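PDB 5JM8: aerobactin synthase IucA from Klebsiella pneumoniae subsp. pneumoniae, which catalyses an ATP-dependent ligation step in the biosynthesis of the siderophore aerobactin, as a member of the NRPS-independent siderophore (NIS) synthetases. Local coordinates for residues R168-F173 against T263-L268; H227-E232 against L281-T286; E140-L145 against T361-S366. One frame throughout, in Å; residues are numbered along the deposited sequence.

Interaction 1: R168-F173 against T263-L268; sequences RYLPDF and TSSRSL. With ATP (adenosine-5'-triphosphate), chain I.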
loop_
_atom_site.group_PDB
_atom_site.type_symbol
_atom_site.label_atom_id
_atom_site.label_comp_id
_atom_site.label_asym_id
_atom_site.label_seq_id
_atom_site.Cartn_x
_atom_site.Cartn_y
_atom_site.Cartn_z
ATOM N N ARG A 168 5.539 25.730 11.649
ATOM C CA ARG A 168 4.742 24.592 12.088
ATOM C C ARG A 168 3.284 24.689 11.655
ATOM O O ARG A 168 2.668 23.682 11.310
ATOM C CB ARG A 168 4.819 24.454 13.614
ATOM C CG ARG A 168 4.227 23.153 14.147
ATOM C CD ARG A 168 4.318 23.056 15.663
ATOM N NE ARG A 168 3.678 21.843 16.162
ATOM C CZ ARG A 168 3.421 21.597 17.443
ATOM N NH1 ARG A 168 2.834 20.461 17.795
ATOM N NH2 ARG A 168 3.744 22.484 18.372
ATOM N N TYR A 169 2.738 25.902 11.657
ATOM C CA TYR A 169 1.291 26.083 11.566
ATOM C C TYR A 169 0.814 26.554 10.191
ATOM O O TYR A 169 -0.388 26.560 9.915
ATOM C CB TYR A 169 0.845 27.061 12.657
ATOM C CG TYR A 169 1.160 26.554 14.051
ATOM C CD1 TYR A 169 0.852 25.251 14.418
ATOM C CD2 TYR A 169 1.784 27.365 14.988
ATOM C CE1 TYR A 169 1.141 24.773 15.679
ATOM C CE2 TYR A 169 2.080 26.894 16.257
ATOM C CZ TYR A 169 1.755 25.596 16.595
ATOM O OH TYR A 169 2.040 25.110 17.851
ATOM N N LEU A 170 1.753 26.934 9.330
ATOM C CA LEU A 170 1.443 27.237 7.937
ATOM C C LEU A 170 1.814 26.040 7.063
ATOM O O LEU A 170 2.589 25.184 7.485
ATOM C CB LEU A 170 2.193 28.486 7.473
ATOM C CG LEU A 170 1.950 29.768 8.271
ATOM C CD1 LEU A 170 2.851 30.857 7.742
ATOM C CD2 LEU A 170 0.495 30.202 8.214
ATOM N N PRO A 171 1.252 25.969 5.846
ATOM C CA PRO A 171 1.535 24.830 4.965
ATOM C C PRO A 171 2.867 24.921 4.234
ATOM O O PRO A 171 3.343 23.914 3.712
ATOM C CB PRO A 171 0.386 24.879 3.959
ATOM C CG PRO A 171 0.007 26.315 3.904
ATOM C CD PRO A 171 0.176 26.821 5.309
ATOM N N ASP A 172 3.447 26.114 4.196
ATOM C CA ASP A 172 4.575 26.403 3.316
ATOM C C ASP A 172 5.742 25.431 3.508
ATOM O O ASP A 172 6.332 24.965 2.534
ATOM C CB ASP A 172 5.051 27.845 3.536
ATOM C CG ASP A 172 3.941 28.866 3.341
ATOM O OD1 ASP A 172 2.887 28.736 3.997
ATOM O OD2 ASP A 172 4.121 29.799 2.531
ATOM N N PHE A 173 6.061 25.119 4.763
ATOM C CA PHE A 173 7.192 24.247 5.085
ATOM C C PHE A 173 6.752 22.789 5.170
ATOM O O PHE A 173 7.511 21.923 5.611
ATOM C CB PHE A 173 7.842 24.683 6.404
ATOM C CG PHE A 173 8.429 26.068 6.364
ATOM C CD1 PHE A 173 7.609 27.184 6.386
ATOM C CD2 PHE A 173 9.800 26.257 6.307
ATOM C CE1 PHE A 173 8.142 28.458 6.351
ATOM C CE2 PHE A 173 10.339 27.529 6.273
ATOM C CZ PHE A 173 9.509 28.630 6.292
ATOM N N THR A 263 -3.942 24.912 2.425
ATOM C CA THR A 263 -3.720 26.223 1.820
ATOM C C THR A 263 -4.243 27.379 2.679
ATOM O O THR A 263 -3.686 28.478 2.654
ATOM C CB THR A 263 -4.386 26.314 0.430
ATOM O OG1 THR A 263 -5.666 25.672 0.465
ATOM C CG2 THR A 263 -3.519 25.650 -0.630
ATOM N N SER A 264 -5.303 27.122 3.440
ATOM C CA SER A 264 -5.950 28.156 4.244
ATOM C C SER A 264 -5.421 28.195 5.675
ATOM O O SER A 264 -5.885 28.993 6.490
ATOM C CB SER A 264 -7.461 27.935 4.269
ATOM O OG SER A 264 -7.770 26.618 4.684
ATOM N N SER A 265 -4.464 27.318 5.969
ATOM C CA SER A 265 -3.801 27.251 7.276
ATOM C C SER A 265 -4.736 26.830 8.416
ATOM O O SER A 265 -4.412 25.913 9.171
ATOM C CB SER A 265 -3.153 28.595 7.624
ATOM O OG SER A 265 -2.168 28.952 6.669
ATOM N N ARG A 266 -5.881 27.492 8.553
ATOM C CA ARG A 266 -6.787 27.196 9.661
ATOM C C ARG A 266 -7.540 25.894 9.449
ATOM O O ARG A 266 -8.124 25.354 10.388
ATOM C CB ARG A 266 -7.784 28.338 9.874
ATOM C CG ARG A 266 -8.708 28.642 8.702
ATOM C CD ARG A 266 -9.832 29.555 9.173
ATOM N NE ARG A 266 -10.581 30.181 8.086
ATOM C CZ ARG A 266 -11.575 31.043 8.277
ATOM N NH1 ARG A 266 -12.208 31.572 7.240
ATOM N NH2 ARG A 266 -11.940 31.380 9.507
ATOM N N SER A 267 -7.526 25.394 8.217
ATOM C CA SER A 267 -8.144 24.114 7.910
ATOM C C SER A 267 -7.085 23.027 7.868
ATOM O O SER A 267 -6.104 23.131 7.131
ATOM C CB SER A 267 -8.899 24.180 6.586
ATOM O OG SER A 267 -9.993 25.077 6.678
ATOM N N LEU A 268 -7.293 21.991 8.675
ATOM C CA LEU A 268 -6.343 20.890 8.796
ATOM C C LEU A 268 -6.852 19.624 8.111
ATOM O O LEU A 268 -8.058 19.410 7.999
ATOM C CB LEU A 268 -6.060 20.600 10.269
ATOM C CG LEU A 268 -5.078 21.520 11.002
ATOM C CD1 LEU A 268 -5.440 22.984 10.843
ATOM C CD2 LEU A 268 -5.011 21.143 12.476
HETATM P PG ATP I . -11.124 26.913 3.878
HETATM O O1G ATP I . -10.325 25.973 4.745
HETATM O O2G ATP I . -11.087 26.559 2.411
HETATM O O3G ATP I . -12.517 27.186 4.391
HETATM P PB ATP I . -10.903 29.798 4.171
HETATM O O1B ATP I . -9.895 30.575 4.981
HETATM O O2B ATP I . -12.340 29.730 4.637
HETATM O O3B ATP I . -10.306 28.310 3.932
HETATM P PA ATP I . -10.964 31.895 2.221
HETATM O O1A ATP I . -11.683 32.652 3.308
HETATM O O2A ATP I . -11.494 31.928 0.809
HETATM O O3A ATP I . -10.868 30.346 2.654
HETATM O "O5'" ATP I . -9.421 32.338 2.160
HETATM C "C5'" ATP I . -8.584 31.700 1.201
HETATM C "C4'" ATP I . -7.145 31.597 1.684
HETATM O "O4'" ATP I . -6.368 31.004 0.641
HETATM C "C3'" ATP I . -6.520 32.946 2.009
HETATM O "O3'" ATP I . -5.905 32.891 3.303
HETATM C "C2'" ATP I . -5.491 33.193 0.922
HETATM O "O2'" ATP I . -4.274 33.720 1.449
HETATM C "C1'" ATP I . -5.251 31.827 0.301
HETATM N N9 ATP I . -5.132 31.905 -1.172
HETATM C C8 ATP I . -4.049 31.509 -1.862
HETATM N N7 ATP I . -4.230 31.701 -3.192
HETATM C C5 ATP I . -5.455 32.227 -3.361
HETATM C C6 ATP I . -6.268 32.664 -4.513
HETATM N N6 ATP I . -5.764 32.559 -5.765
HETATM N N1 ATP I . -7.502 33.160 -4.263
HETATM C C2 ATP I . -7.993 33.259 -3.013
HETATM N N3 ATP I . -7.302 32.878 -1.923
HETATM C C4 ATP I . -6.050 32.364 -2.026
#

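Interaction 2: H227-E232 against L281-T286; sequences HPWQGE and LSVRLT. With ATP (adenosine-5'-triphosphate), chain I.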
loop_
_atom_site.group_PDB
_atom_site.type_symbol
_atom_site.label_atom_id
_atom_site.label_comp_id
_atom_site.label_asym_id
_atom_site.label_seq_id
_atom_site.Cartn_x
_atom_site.Cartn_y
_atom_site.Cartn_z
ATOM N N HIS A 227 -6.743 23.694 18.059
ATOM C CA HIS A 227 -5.539 24.016 17.308
ATOM C C HIS A 227 -4.427 24.292 18.320
ATOM O O HIS A 227 -4.636 25.064 19.258
ATOM C CB HIS A 227 -5.779 25.224 16.396
ATOM C CG HIS A 227 -4.653 25.515 15.452
ATOM N ND1 HIS A 227 -3.391 25.863 15.880
ATOM C CD2 HIS A 227 -4.607 25.525 14.099
ATOM C CE1 HIS A 227 -2.611 26.066 14.832
ATOM N NE2 HIS A 227 -3.325 25.868 13.738
ATOM N N PRO A 228 -3.251 23.656 18.151
ATOM C CA PRO A 228 -2.193 23.780 19.164
ATOM C C PRO A 228 -1.837 25.221 19.522
ATOM O O PRO A 228 -1.490 25.493 20.668
ATOM C CB PRO A 228 -0.999 23.082 18.507
ATOM C CG PRO A 228 -1.604 22.103 17.582
ATOM C CD PRO A 228 -2.843 22.762 17.051
ATOM N N TRP A 229 -1.925 26.128 18.555
ATOM C CA TRP A 229 -1.609 27.532 18.795
ATOM C C TRP A 229 -2.775 28.264 19.465
ATOM O O TRP A 229 -2.565 29.035 20.400
ATOM C CB TRP A 229 -1.233 28.225 17.484
ATOM C CG TRP A 229 -0.681 29.605 17.684
ATOM C CD1 TRP A 229 0.603 29.934 18.008
ATOM C CD2 TRP A 229 -1.397 30.841 17.573
ATOM N NE1 TRP A 229 0.731 31.298 18.108
ATOM C CE2 TRP A 229 -0.482 31.879 17.845
ATOM C CE3 TRP A 229 -2.722 31.172 17.270
ATOM C CZ2 TRP A 229 -0.849 33.224 17.824
ATOM C CZ3 TRP A 229 -3.084 32.509 17.249
ATOM C CH2 TRP A 229 -2.151 33.517 17.524
ATOM N N GLN A 230 -3.996 28.029 18.992
ATOM C CA GLN A 230 -5.179 28.623 19.616
ATOM C C GLN A 230 -5.357 28.134 21.038
ATOM O O GLN A 230 -5.661 28.914 21.938
ATOM C CB GLN A 230 -6.445 28.297 18.825
ATOM C CG GLN A 230 -6.677 29.181 17.626
ATOM C CD GLN A 230 -7.010 30.610 18.004
ATOM O OE1 GLN A 230 -6.296 31.540 17.637
ATOM N NE2 GLN A 230 -8.107 30.793 18.730
ATOM N N GLY A 231 -5.181 26.832 21.228
ATOM C CA GLY A 231 -5.383 26.215 22.522
ATOM C C GLY A 231 -4.495 26.805 23.596
ATOM O O GLY A 231 -4.943 27.035 24.718
ATOM N N GLU A 232 -3.233 27.052 23.256
ATOM C CA GLU A 232 -2.290 27.634 24.203
ATOM C C GLU A 232 -2.676 29.074 24.526
ATOM O O GLU A 232 -2.422 29.563 25.629
ATOM C CB GLU A 232 -0.865 27.573 23.648
ATOM C CG GLU A 232 -0.303 26.161 23.579
ATOM C CD GLU A 232 1.051 26.084 22.891
ATOM O OE1 GLU A 232 1.416 27.035 22.166
ATOM O OE2 GLU A 232 1.753 25.066 23.079
ATOM N N LEU A 281 -9.086 30.694 14.016
ATOM C CA LEU A 281 -7.661 30.937 14.236
ATOM C C LEU A 281 -7.348 32.432 14.212
ATOM O O LEU A 281 -7.488 33.086 13.182
ATOM C CB LEU A 281 -6.840 30.197 13.171
ATOM C CG LEU A 281 -5.312 30.248 13.263
ATOM C CD1 LEU A 281 -4.819 29.632 14.558
ATOM C CD2 LEU A 281 -4.684 29.543 12.069
ATOM N N SER A 282 -6.924 32.968 15.351
ATOM C CA SER A 282 -6.664 34.398 15.470
ATOM C C SER A 282 -5.369 34.800 14.765
ATOM O O SER A 282 -4.384 35.163 15.408
ATOM C CB SER A 282 -6.608 34.802 16.944
ATOM O OG SER A 282 -7.836 34.513 17.592
ATOM N N VAL A 283 -5.388 34.740 13.437
ATOM C CA VAL A 283 -4.228 35.086 12.620
ATOM C C VAL A 283 -4.678 35.844 11.371
ATOM O O VAL A 283 -5.728 35.544 10.802
ATOM C CB VAL A 283 -3.434 33.826 12.207
ATOM C CG1 VAL A 283 -2.206 34.201 11.388
ATOM C CG2 VAL A 283 -3.015 33.039 13.431
ATOM N N ARG A 284 -3.880 36.823 10.954
ATOM C CA ARG A 284 -4.204 37.633 9.786
ATOM C C ARG A 284 -3.589 37.049 8.521
ATOM O O ARG A 284 -2.367 37.001 8.381
ATOM C CB ARG A 284 -3.722 39.069 9.980
ATOM N N LEU A 285 -4.452 36.604 7.610
ATOM C CA LEU A 285 -4.039 36.117 6.295
ATOM C C LEU A 285 -4.846 36.843 5.216
ATOM O O LEU A 285 -6.076 36.798 5.231
ATOM C CB LEU A 285 -4.236 34.602 6.186
ATOM C CG LEU A 285 -3.585 33.729 7.264
ATOM C CD1 LEU A 285 -4.065 32.293 7.131
ATOM C CD2 LEU A 285 -2.065 33.790 7.186
ATOM N N THR A 286 -4.143 37.494 4.287
ATOM C CA THR A 286 -4.743 38.367 3.265
ATOM C C THR A 286 -5.983 39.131 3.741
ATOM O O THR A 286 -7.116 38.714 3.492
ATOM C CB THR A 286 -5.135 37.580 1.993
ATOM O OG1 THR A 286 -5.936 36.446 2.347
ATOM C CG2 THR A 286 -3.895 37.122 1.234
HETATM P PG ATP I . -11.124 26.913 3.878
HETATM O O1G ATP I . -10.325 25.973 4.745
HETATM O O2G ATP I . -11.087 26.559 2.411
HETATM O O3G ATP I . -12.517 27.186 4.391
HETATM P PB ATP I . -10.903 29.798 4.171
HETATM O O1B ATP I . -9.895 30.575 4.981
HETATM O O2B ATP I . -12.340 29.730 4.637
HETATM O O3B ATP I . -10.306 28.310 3.932
HETATM P PA ATP I . -10.964 31.895 2.221
HETATM O O1A ATP I . -11.683 32.652 3.308
HETATM O O2A ATP I . -11.494 31.928 0.809
HETATM O O3A ATP I . -10.868 30.346 2.654
HETATM O "O5'" ATP I . -9.421 32.338 2.160
HETATM C "C5'" ATP I . -8.584 31.700 1.201
HETATM C "C4'" ATP I . -7.145 31.597 1.684
HETATM O "O4'" ATP I . -6.368 31.004 0.641
HETATM C "C3'" ATP I . -6.520 32.946 2.009
HETATM O "O3'" ATP I . -5.905 32.891 3.303
HETATM C "C2'" ATP I . -5.491 33.193 0.922
HETATM O "O2'" ATP I . -4.274 33.720 1.449
HETATM C "C1'" ATP I . -5.251 31.827 0.301
HETATM N N9 ATP I . -5.132 31.905 -1.172
HETATM C C8 ATP I . -4.049 31.509 -1.862
HETATM N N7 ATP I . -4.230 31.701 -3.192
HETATM C C5 ATP I . -5.455 32.227 -3.361
HETATM C C6 ATP I . -6.268 32.664 -4.513
HETATM N N6 ATP I . -5.764 32.559 -5.765
HETATM N N1 ATP I . -7.502 33.160 -4.263
HETATM C C2 ATP I . -7.993 33.259 -3.013
HETATM N N3 ATP I . -7.302 32.878 -1.923
HETATM C C4 ATP I . -6.050 32.364 -2.026
#

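Interaction 3: E140-L145 against T361-S366; sequences EAEQAL and TNVLVS. With ATP (adenosine-5'-triphosphate), chain I.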
loop_
_atom_site.group_PDB
_atom_site.type_symbol
_atom_site.label_atom_id
_atom_site.label_comp_id
_atom_site.label_asym_id
_atom_site.label_seq_id
_atom_site.Cartn_x
_atom_site.Cartn_y
_atom_site.Cartn_z
ATOM N N GLU A 140 -0.346 16.787 -0.706
ATOM C CA GLU A 140 0.793 17.378 -1.400
ATOM C C GLU A 140 0.419 18.707 -2.050
ATOM O O GLU A 140 1.149 19.689 -1.929
ATOM C CB GLU A 140 1.335 16.415 -2.460
ATOM C CG GLU A 140 2.059 15.202 -1.886
ATOM C CD GLU A 140 2.489 14.212 -2.951
ATOM O OE1 GLU A 140 1.713 13.980 -3.900
ATOM O OE2 GLU A 140 3.608 13.670 -2.839
ATOM N N ALA A 141 -0.719 18.729 -2.737
ATOM C CA ALA A 141 -1.168 19.932 -3.429
ATOM C C ALA A 141 -1.487 21.049 -2.441
ATOM O O ALA A 141 -1.216 22.216 -2.709
ATOM C CB ALA A 141 -2.387 19.624 -4.288
ATOM N N GLU A 142 -2.054 20.683 -1.296
ATOM C CA GLU A 142 -2.485 21.668 -0.311
ATOM C C GLU A 142 -1.318 22.395 0.339
ATOM O O GLU A 142 -1.501 23.453 0.935
ATOM C CB GLU A 142 -3.328 21.003 0.778
ATOM C CG GLU A 142 -4.723 20.602 0.336
ATOM C CD GLU A 142 -5.566 21.776 -0.117
ATOM O OE1 GLU A 142 -5.378 22.888 0.412
ATOM O OE2 GLU A 142 -6.419 21.584 -1.010
ATOM N N GLN A 143 -0.125 21.817 0.237
ATOM C CA GLN A 143 1.064 22.403 0.847
ATOM C C GLN A 143 2.098 22.825 -0.190
ATOM O O GLN A 143 3.223 23.183 0.159
ATOM C CB GLN A 143 1.692 21.415 1.831
ATOM C CG GLN A 143 0.816 21.119 3.038
ATOM C CD GLN A 143 1.488 20.194 4.032
ATOM O OE1 GLN A 143 2.272 19.320 3.656
ATOM N NE2 GLN A 143 1.190 20.386 5.312
ATOM N N ALA A 144 1.709 22.800 -1.461
ATOM C CA ALA A 144 2.630 23.106 -2.550
ATOM C C ALA A 144 2.534 24.562 -2.997
ATOM O O ALA A 144 3.264 24.988 -3.892
ATOM C CB ALA A 144 2.372 22.179 -3.729
ATOM N N LEU A 145 1.634 25.321 -2.378
ATOM C CA LEU A 145 1.492 26.738 -2.697
ATOM C C LEU A 145 2.456 27.586 -1.868
ATOM O O LEU A 145 2.273 27.751 -0.661
ATOM C CB LEU A 145 0.049 27.200 -2.467
ATOM C CG LEU A 145 -0.267 28.661 -2.809
ATOM C CD1 LEU A 145 -0.149 28.907 -4.302
ATOM C CD2 LEU A 145 -1.648 29.048 -2.306
ATOM N N THR A 361 -6.742 14.341 -6.577
ATOM C CA THR A 361 -7.603 15.474 -6.282
ATOM C C THR A 361 -6.726 16.601 -5.752
ATOM O O THR A 361 -6.162 16.490 -4.668
ATOM C CB THR A 361 -8.687 15.104 -5.256
ATOM O OG1 THR A 361 -9.406 13.954 -5.719
ATOM C CG2 THR A 361 -9.658 16.265 -5.043
ATOM N N ASN A 362 -6.588 17.665 -6.539
ATOM C CA ASN A 362 -5.725 18.788 -6.178
ATOM C C ASN A 362 -6.481 20.110 -6.135
ATOM O O ASN A 362 -7.364 20.358 -6.959
ATOM C CB ASN A 362 -4.563 18.924 -7.168
ATOM C CG ASN A 362 -3.782 17.631 -7.356
ATOM O OD1 ASN A 362 -3.187 17.410 -8.410
ATOM N ND2 ASN A 362 -3.770 16.780 -6.336
ATOM N N VAL A 363 -6.119 20.966 -5.185
ATOM C CA VAL A 363 -6.648 22.320 -5.167
ATOM C C VAL A 363 -6.061 23.074 -6.361
ATOM O O VAL A 363 -4.863 22.997 -6.633
ATOM C CB VAL A 363 -6.331 23.049 -3.847
ATOM C CG1 VAL A 363 -4.825 23.234 -3.676
ATOM C CG2 VAL A 363 -7.061 24.380 -3.787
ATOM N N LEU A 364 -6.920 23.790 -7.078
ATOM C CA LEU A 364 -6.547 24.398 -8.351
ATOM C C LEU A 364 -5.408 25.407 -8.212
ATOM O O LEU A 364 -4.541 25.495 -9.084
ATOM C CB LEU A 364 -7.773 25.074 -8.974
ATOM C CG LEU A 364 -7.596 25.781 -10.320
ATOM C CD1 LEU A 364 -7.161 24.805 -11.398
ATOM C CD2 LEU A 364 -8.887 26.492 -10.720
ATOM N N VAL A 365 -5.407 26.153 -7.111
ATOM C CA VAL A 365 -4.481 27.268 -6.930
ATOM C C VAL A 365 -3.017 26.824 -6.923
ATOM O O VAL A 365 -2.127 27.583 -7.305
ATOM C CB VAL A 365 -4.785 28.030 -5.619
ATOM C CG1 VAL A 365 -4.535 27.149 -4.404
ATOM C CG2 VAL A 365 -3.956 29.299 -5.535
ATOM N N SER A 366 -2.772 25.596 -6.487
ATOM C CA SER A 366 -1.415 25.071 -6.431
ATOM C C SER A 366 -0.919 24.690 -7.824
ATOM O O SER A 366 0.281 24.713 -8.095
ATOM C CB SER A 366 -1.351 23.858 -5.499
ATOM O OG SER A 366 -1.763 24.208 -4.190
HETATM P PG ATP I . -11.124 26.913 3.878
HETATM O O1G ATP I . -10.325 25.973 4.745
HETATM O O2G ATP I . -11.087 26.559 2.411
HETATM O O3G ATP I . -12.517 27.186 4.391
HETATM P PB ATP I . -10.903 29.798 4.171
HETATM O O1B ATP I . -9.895 30.575 4.981
HETATM O O2B ATP I . -12.340 29.730 4.637
HETATM O O3B ATP I . -10.306 28.310 3.932
HETATM P PA ATP I . -10.964 31.895 2.221
HETATM O O1A ATP I . -11.683 32.652 3.308
HETATM O O2A ATP I . -11.494 31.928 0.809
HETATM O O3A ATP I . -10.868 30.346 2.654
HETATM O "O5'" ATP I . -9.421 32.338 2.160
HETATM C "C5'" ATP I . -8.584 31.700 1.201
HETATM C "C4'" ATP I . -7.145 31.597 1.684
HETATM O "O4'" ATP I . -6.368 31.004 0.641
HETATM C "C3'" ATP I . -6.520 32.946 2.009
HETATM O "O3'" ATP I . -5.905 32.891 3.303
HETATM C "C2'" ATP I . -5.491 33.193 0.922
HETATM O "O2'" ATP I . -4.274 33.720 1.449
HETATM C "C1'" ATP I . -5.251 31.827 0.301
HETATM N N9 ATP I . -5.132 31.905 -1.172
HETATM C C8 ATP I . -4.049 31.509 -1.862
HETATM N N7 ATP I . -4.230 31.701 -3.192
HETATM C C5 ATP I . -5.455 32.227 -3.361
HETATM C C6 ATP I . -6.268 32.664 -4.513
HETATM N N6 ATP I . -5.764 32.559 -5.765
HETATM N N1 ATP I . -7.502 33.160 -4.263
HETATM C C2 ATP I . -7.993 33.259 -3.013
HETATM N N3 ATP I . -7.302 32.878 -1.923
HETATM C C4 ATP I . -6.050 32.364 -2.026
HETATM O O HOH W 1 -5.345 19.906 -2.865
#

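Interaction 1: R168-F173 against T263-L268
The phosphate-binding turn between the antiparallel strands 258-261 and 267-269 packs here against the chain as it leaves helix 163-169. Its apex is a classic gamma turn centred on Ser-265: phi is positive (66°), and Arg-266 N donates to Ser-264 O at 2.6 Å. The turn sorts its side chains. That of Ser-265 lies against 168-173, whereas those of Ser-264 and Arg-266 leave the backbone directed away from it and reach the nucleotide.

On the protein side the meeting is hydroxyl against carbon. Ser-265 OG, anti to its own carbonyl carbon, lies 3.3 Å from Leu-170 CD2 and 3.4 Å from Pro-171 CD, so it touches both a leucine methyl and the CD corner of the proline ring. Beside it, Pro-171 CG comes within 4.3 Å of Thr-263 CA. The hydroxyl of Thr-263 is taken up elsewhere, by Glu-142 and by the magnesium ligand Gln-429.

On the ATP side, Arg-266 starts with CG in the crowded position between backbone N and carbonyl carbon, then runs extended to NE. Its guanidinium presents the NE/NH1 edge to the beta-phosphate, with PB in its plane. Arg-266 NE donates to ATP O1B at 3.2 Å (150°), and NH1 donates to ATP O2B at 3.2 Å (142°). Ser-264 OG donates to the gamma-phosphate oxygen O1G, whose position is less certain.

The division is chemical: the back of the turn meets 168-173 through van der Waals contacts, while its front supplies a cation and a hydroxyl that probably offset the negative charge of the phosphates.

Interaction 2: H227-E232 against L281-T286
A helix N-terminus is set crosswise against the end of strand 275-284, where an inverse gamma turn centred on Ser-282 kinks the strand. The turn is closed by Val-283 N donating to Leu-281 O at 2.7 Å.

His-227 is the N-cap of helix 228-235. With CG anti to the backbone N, its imidazole folds back so that ND1 accepts from Trp-229 N at 3.1 Å (156°), the donor lying in the ring plane. ND1 therefore acts as an acceptor, and a neutral ring would be expected to hold its proton on NE2. The backbone oxygen of His-227 is used as well, by Gly-231 N in the first turn of the helix.

Across the contact the polar work falls to Gln-230, whose chain bends at chi2. Its OE1 takes the kinked strand's N-H in a nearly straight bond, Ser-282 N to OE1 at 2.8 Å (170°), although the donor stands 59° above the carbonyl plane. Ser-282 OG adds a weak bond to the same Gln-230 OE1 at 3.3 Å. The amide's other end, NE2, has a weak bond to Glu-343 O, and Trp-229 NE1 donates to Glu-165. Farther along, Thr-286 OG1 and ATP O2' share a weak bond at 3.3 Å.

Apolar contacts fill in around these bonds. Trp-229 CZ3 meets Val-283 CG2 at 3.9 Å, and Trp-229 CE3 meets Leu-281 CD1 at 3.8 Å. That same leucine methyl makes a CH-pi contact, with Leu-281 CD1 sitting 4.0 Å from the centroid of the His-227 ring, almost directly above its face.

Interaction 3: E140-L145 against T361-S366
Glu-142 sets out with its CB directed away from 361-366 and then doubles back. CG is beside the backbone N (chi1 -73°), and a second bend at CG (chi2 -61°) swings the carboxylate over Val-363, the two side chains crossing at about a right angle. CD reaches the neighbourhood of Val-363 CG1, and OE2 lies 3.2 Å from Val-363 CB. A water donates to Glu-142 OE2 at 2.7 Å and accepts from Val-363 N at 2.7 Å, bridging the acid to an N-H of edge strand 360-363. OE2 is also salt-bridged to Arg-446, while OE1 pairs with Thr-263; with both oxygens so engaged, the acid is probably ionised.

A second, direct polar link joins the segments. Ser-366 OG donates to Ala-141 O at 2.5 Å, from 32° out of the carbonyl plane, and the same Ala-141 O accepts from Ala-144 N at 3.2 Å. Alongside, Ala-141 CB rests on the CB of Asn-362, whose ND2 is held by Leu-136 O.

Leu-145 and Val-365 close the contact, with Leu-145 CD2 at 4.0 Å from Val-365 CG2. Both continue to the base: Leu-145 CD2 is 3.5 Å from ATP C8, and Val-365 CG2 is 3.4 Å from ATP N7. The two aliphatic side chains thus form an apolar part of the adenine site of this ATP pocket.

In the fold
All three contacts are largely buried and meet one ATP at different points: interaction 1 at the phosphates, interaction 2 weakly at the ribose, interaction 3 at the base. Interactions 1 and 2 use neighbouring strands of one antiparallel sheet, 267-269 and 275-284, and touch directly where the Tyr-169 ring meets those of His-227 and Trp-229. Interaction 3 belongs to the edge of a different, mixed sheet and joins interaction 1 through Glu-142 and Thr-263; it does not touch interaction 2. Chemistry follows place. Protein-to-protein packing in 1 is carbon against hydroxyl, 2 adds hydrogen bonds to a side-chain amide oxygen, and 3, nearest the chain's centre, combines apolar packing with a water bridge and a serine hydrogen bond.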